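Local coordinates for clavulanic acid biosynthesis oligopeptide binding protein 2 (Streptomyces clavuligerus, PDB 2WOL), which probably binds peptides as a solute-binding protein of the clavulanic acid biosynthetic pathway, consistent with a family role in oligopeptide transport, at residues A[322-331]-A[518-526]. Sequence-based numbering, arbitrary orientation.
Sequences RRAVQYAADK and MEHAVLLPL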
loop_
_atom_site.group_PDB
_atom_site.type_symbol
_atom_site.label_atom_id
_atom_site.label_comp_id
_atom_site.label_asym_id
_atom_site.label_seq_id
_atom_site.Cartn_x
_atom_site.Cartn_y
_atom_site.Cartn_z
ATOM N N ARG A 322 -2.003 -28.732 1.622
ATOM C CA ARG A 322 -2.368 -27.321 1.501
ATOM C C ARG A 322 -3.852 -27.159 1.192
ATOM O O ARG A 322 -4.510 -26.286 1.750
ATOM C CB ARG A 322 -1.498 -26.620 0.458
ATOM C CG ARG A 322 -0.001 -26.734 0.756
ATOM C CD ARG A 322 0.833 -25.754 -0.056
ATOM N NE ARG A 322 0.739 -25.960 -1.501
ATOM C CZ ARG A 322 1.567 -26.723 -2.216
ATOM N NH1 ARG A 322 2.557 -27.388 -1.626
ATOM N NH2 ARG A 322 1.396 -26.824 -3.526
ATOM N N ARG A 323 -4.376 -28.016 0.319
ATOM C CA ARG A 323 -5.805 -27.996 -0.003
ATOM C C ARG A 323 -6.669 -28.414 1.183
ATOM O O ARG A 323 -7.751 -27.863 1.384
ATOM C CB ARG A 323 -6.104 -28.853 -1.239
ATOM C CG ARG A 323 -5.518 -28.248 -2.507
ATOM C CD ARG A 323 -5.769 -29.093 -3.736
ATOM N NE ARG A 323 -5.219 -28.426 -4.913
ATOM C CZ ARG A 323 -4.936 -29.028 -6.067
ATOM N NH1 ARG A 323 -5.161 -30.330 -6.235
ATOM N NH2 ARG A 323 -4.426 -28.318 -7.062
ATOM N N ALA A 324 -6.189 -29.376 1.970
ATOM C CA ALA A 324 -6.885 -29.774 3.189
ATOM C C ALA A 324 -7.092 -28.570 4.098
ATOM O O ALA A 324 -8.183 -28.359 4.618
ATOM C CB ALA A 324 -6.115 -30.864 3.916
ATOM N N VAL A 325 -6.042 -27.771 4.261
ATOM C CA VAL A 325 -6.113 -26.570 5.086
ATOM C C VAL A 325 -7.146 -25.578 4.534
ATOM O O VAL A 325 -7.939 -25.015 5.295
ATOM C CB VAL A 325 -4.728 -25.904 5.234
ATOM C CG1 VAL A 325 -4.840 -24.542 5.922
ATOM C CG2 VAL A 325 -3.786 -26.822 6.007
ATOM N N GLN A 326 -7.155 -25.389 3.216
ATOM C CA GLN A 326 -8.115 -24.476 2.594
ATOM C C GLN A 326 -9.553 -24.937 2.854
ATOM O O GLN A 326 -10.393 -24.141 3.259
ATOM C CB GLN A 326 -7.859 -24.341 1.093
ATOM C CG GLN A 326 -6.421 -23.959 0.712
ATOM C CD GLN A 326 -6.258 -22.532 0.213
ATOM O OE1 GLN A 326 -7.226 -21.775 0.078
ATOM N NE2 GLN A 326 -5.021 -22.168 -0.098
ATOM N N TYR A 327 -9.828 -26.224 2.643
ATOM C CA TYR A 327 -11.175 -26.761 2.856
ATOM C C TYR A 327 -11.626 -26.695 4.313
ATOM O O TYR A 327 -12.812 -26.499 4.584
ATOM C CB TYR A 327 -11.263 -28.212 2.383
ATOM C CG TYR A 327 -11.383 -28.395 0.889
ATOM C CD1 TYR A 327 -10.421 -29.113 0.179
ATOM C CD2 TYR A 327 -12.469 -27.874 0.186
ATOM C CE1 TYR A 327 -10.525 -29.299 -1.188
ATOM C CE2 TYR A 327 -12.584 -28.053 -1.189
ATOM C CZ TYR A 327 -11.609 -28.770 -1.873
ATOM O OH TYR A 327 -11.709 -28.957 -3.236
ATOM N N ALA A 328 -10.686 -26.878 5.243
ATOM C CA ALA A 328 -11.009 -26.930 6.674
ATOM C C ALA A 328 -11.018 -25.565 7.361
ATOM O O ALA A 328 -11.229 -25.474 8.568
ATOM C CB ALA A 328 -10.071 -27.891 7.401
ATOM N N ALA A 329 -10.796 -24.507 6.589
ATOM C CA ALA A 329 -10.845 -23.151 7.120
ATOM C C ALA A 329 -12.287 -22.765 7.426
ATOM O O ALA A 329 -13.156 -22.832 6.556
ATOM C CB ALA A 329 -10.228 -22.167 6.124
ATOM N N ASP A 330 -12.544 -22.390 8.676
ATOM C CA ASP A 330 -13.849 -21.854 9.047
ATOM C C ASP A 330 -13.806 -20.357 8.772
ATOM O O ASP A 330 -13.333 -19.581 9.600
ATOM C CB ASP A 330 -14.154 -22.147 10.522
ATOM C CG ASP A 330 -15.542 -21.678 10.950
ATOM O OD1 ASP A 330 -16.113 -20.780 10.300
ATOM O OD2 ASP A 330 -16.057 -22.214 11.954
ATOM N N LYS A 331 -14.290 -19.964 7.595
ATOM C CA LYS A 331 -14.165 -18.580 7.129
ATOM C C LYS A 331 -14.934 -17.596 8.007
ATOM O O LYS A 331 -14.548 -16.433 8.135
ATOM C CB LYS A 331 -14.628 -18.449 5.674
ATOM C CG LYS A 331 -13.882 -19.319 4.637
ATOM C CD LYS A 331 -12.373 -19.033 4.534
ATOM C CE LYS A 331 -12.059 -17.603 4.094
ATOM N NZ LYS A 331 -12.493 -17.284 2.698
ATOM N N MET A 518 -3.954 -20.084 -7.003
ATOM C CA MET A 518 -4.919 -20.783 -6.167
ATOM C C MET A 518 -4.860 -22.301 -6.361
ATOM O O MET A 518 -5.072 -23.047 -5.411
ATOM C CB MET A 518 -6.331 -20.219 -6.356
ATOM C CG MET A 518 -6.517 -18.814 -5.747
ATOM S SD MET A 518 -5.921 -18.619 -4.043
ATOM C CE MET A 518 -6.992 -19.757 -3.163
ATOM N N GLU A 519 -4.545 -22.749 -7.580
ATOM C CA GLU A 519 -4.305 -24.180 -7.819
ATOM C C GLU A 519 -3.160 -24.708 -6.945
ATOM O O GLU A 519 -3.232 -25.823 -6.422
ATOM C CB GLU A 519 -4.023 -24.454 -9.301
ATOM C CG GLU A 519 -5.247 -24.322 -10.197
ATOM C CD GLU A 519 -4.911 -24.325 -11.683
ATOM O OE1 GLU A 519 -3.717 -24.439 -12.037
ATOM O OE2 GLU A 519 -5.854 -24.204 -12.496
ATOM N N HIS A 520 -2.111 -23.901 -6.780
ATOM C CA HIS A 520 -0.993 -24.247 -5.893
ATOM C C HIS A 520 -1.412 -24.337 -4.424
ATOM O O HIS A 520 -0.774 -25.040 -3.639
ATOM C CB HIS A 520 0.145 -23.234 -6.021
ATOM C CG HIS A 520 1.004 -23.437 -7.229
ATOM N ND1 HIS A 520 1.906 -24.475 -7.334
ATOM C CD2 HIS A 520 1.116 -22.722 -8.373
ATOM C CE1 HIS A 520 2.528 -24.396 -8.498
ATOM N NE2 HIS A 520 2.067 -23.342 -9.147
ATOM N N ALA A 521 -2.468 -23.600 -4.065
ATOM C CA ALA A 521 -3.044 -23.608 -2.710
ATOM C C ALA A 521 -2.095 -23.090 -1.611
ATOM O O ALA A 521 -2.294 -23.359 -0.424
ATOM C CB ALA A 521 -3.611 -25.000 -2.358
ATOM N N VAL A 522 -1.081 -22.329 -2.016
ATOM C CA VAL A 522 -0.106 -21.777 -1.067
ATOM C C VAL A 522 -0.621 -20.553 -0.304
ATOM O O VAL A 522 -0.092 -20.221 0.754
ATOM C CB VAL A 522 1.256 -21.458 -1.734
ATOM C CG1 VAL A 522 1.980 -22.748 -2.121
ATOM C CG2 VAL A 522 1.079 -20.554 -2.949
ATOM N N LEU A 523 -1.655 -19.898 -0.835
ATOM C CA LEU A 523 -2.260 -18.745 -0.167
ATOM C C LEU A 523 -3.732 -19.008 0.124
ATOM O O LEU A 523 -4.494 -19.347 -0.784
ATOM C CB LEU A 523 -2.116 -17.474 -1.015
ATOM C CG LEU A 523 -0.700 -17.028 -1.407
ATOM C CD1 LEU A 523 -0.747 -15.749 -2.228
ATOM C CD2 LEU A 523 0.184 -16.842 -0.181
ATOM N N LEU A 524 -4.106 -18.853 1.392
ATOM C CA LEU A 524 -5.490 -18.965 1.837
ATOM C C LEU A 524 -6.039 -17.564 2.108
ATOM O O LEU A 524 -5.706 -16.951 3.127
ATOM C CB LEU A 524 -5.585 -19.834 3.098
ATOM C CG LEU A 524 -6.888 -19.844 3.911
ATOM C CD1 LEU A 524 -8.101 -20.269 3.074
ATOM C CD2 LEU A 524 -6.741 -20.750 5.122
ATOM N N PRO A 525 -6.875 -17.048 1.189
ATOM C CA PRO A 525 -7.466 -15.724 1.356
ATOM C C PRO A 525 -8.501 -15.755 2.468
ATOM O O PRO A 525 -9.282 -16.704 2.554
ATOM C CB PRO A 525 -8.155 -15.455 0.010
ATOM C CG PRO A 525 -7.826 -16.592 -0.879
ATOM C CD PRO A 525 -7.321 -17.711 -0.047
ATOM N N LEU A 526 -8.498 -14.731 3.315
ATOM C CA LEU A 526 -9.484 -14.636 4.393
ATOM C C LEU A 526 -10.485 -13.518 4.132
ATOM O O LEU A 526 -11.650 -13.778 3.823
ATOM C CB LEU A 526 -8.802 -14.464 5.756
ATOM C CG LEU A 526 -7.816 -15.566 6.166
ATOM C CD1 LEU A 526 -7.199 -15.255 7.517
ATOM C CD2 LEU A 526 -8.494 -16.929 6.193
HETATM O O HOH W 1 -12.230 -15.364 6.673
HETATM O O HOH W 2 -11.024 -18.617 0.829
#
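Arg322 and Arg323 reach two successive carbonyls at the C-terminal end of helix 503-520. Bent at chi3 (-62°), Arg322 turns its guanidinium edge-on to His520 O, which takes both NE and NH2 at 2.8 Å, almost exactly in the guanidinium plane; Val522 CG1 lies over one face, 3.5 Å from NE. The chain of Arg323, extended from CG to NE, carries NH2 to Glu519 O (2.8 Å), while its CG brushes Ala521 CB. Two positive groups at this helix end probably add favourable electrostatics, just where Ala521 leaves helical geometry with positive phi. Gln326, bent at chi2 (-107°), spans the turn: NE2 donates to Leu523 O and Ala521 O, each at 3.0 Å, near its own amide plane but above both carbonyl planes, which fixes the amide rotation and brings OE1 against Leu524 CD1 (3.5 Å) as the two side chains slide past each other. Leu524 CD2 meets Ala329 CB at 3.9 Å. Curled Lys331 gives NZ to Thr348 O, a water and, weakly, Pro525 O. In this helix-on-sheet packing within one lobe of the solute-binding fold, helix 319-327 runs nearly parallel (10°) to the start of strand 523-534, which pairs antiparallel with 303-309; helices 375-384 and 401-414 flank it.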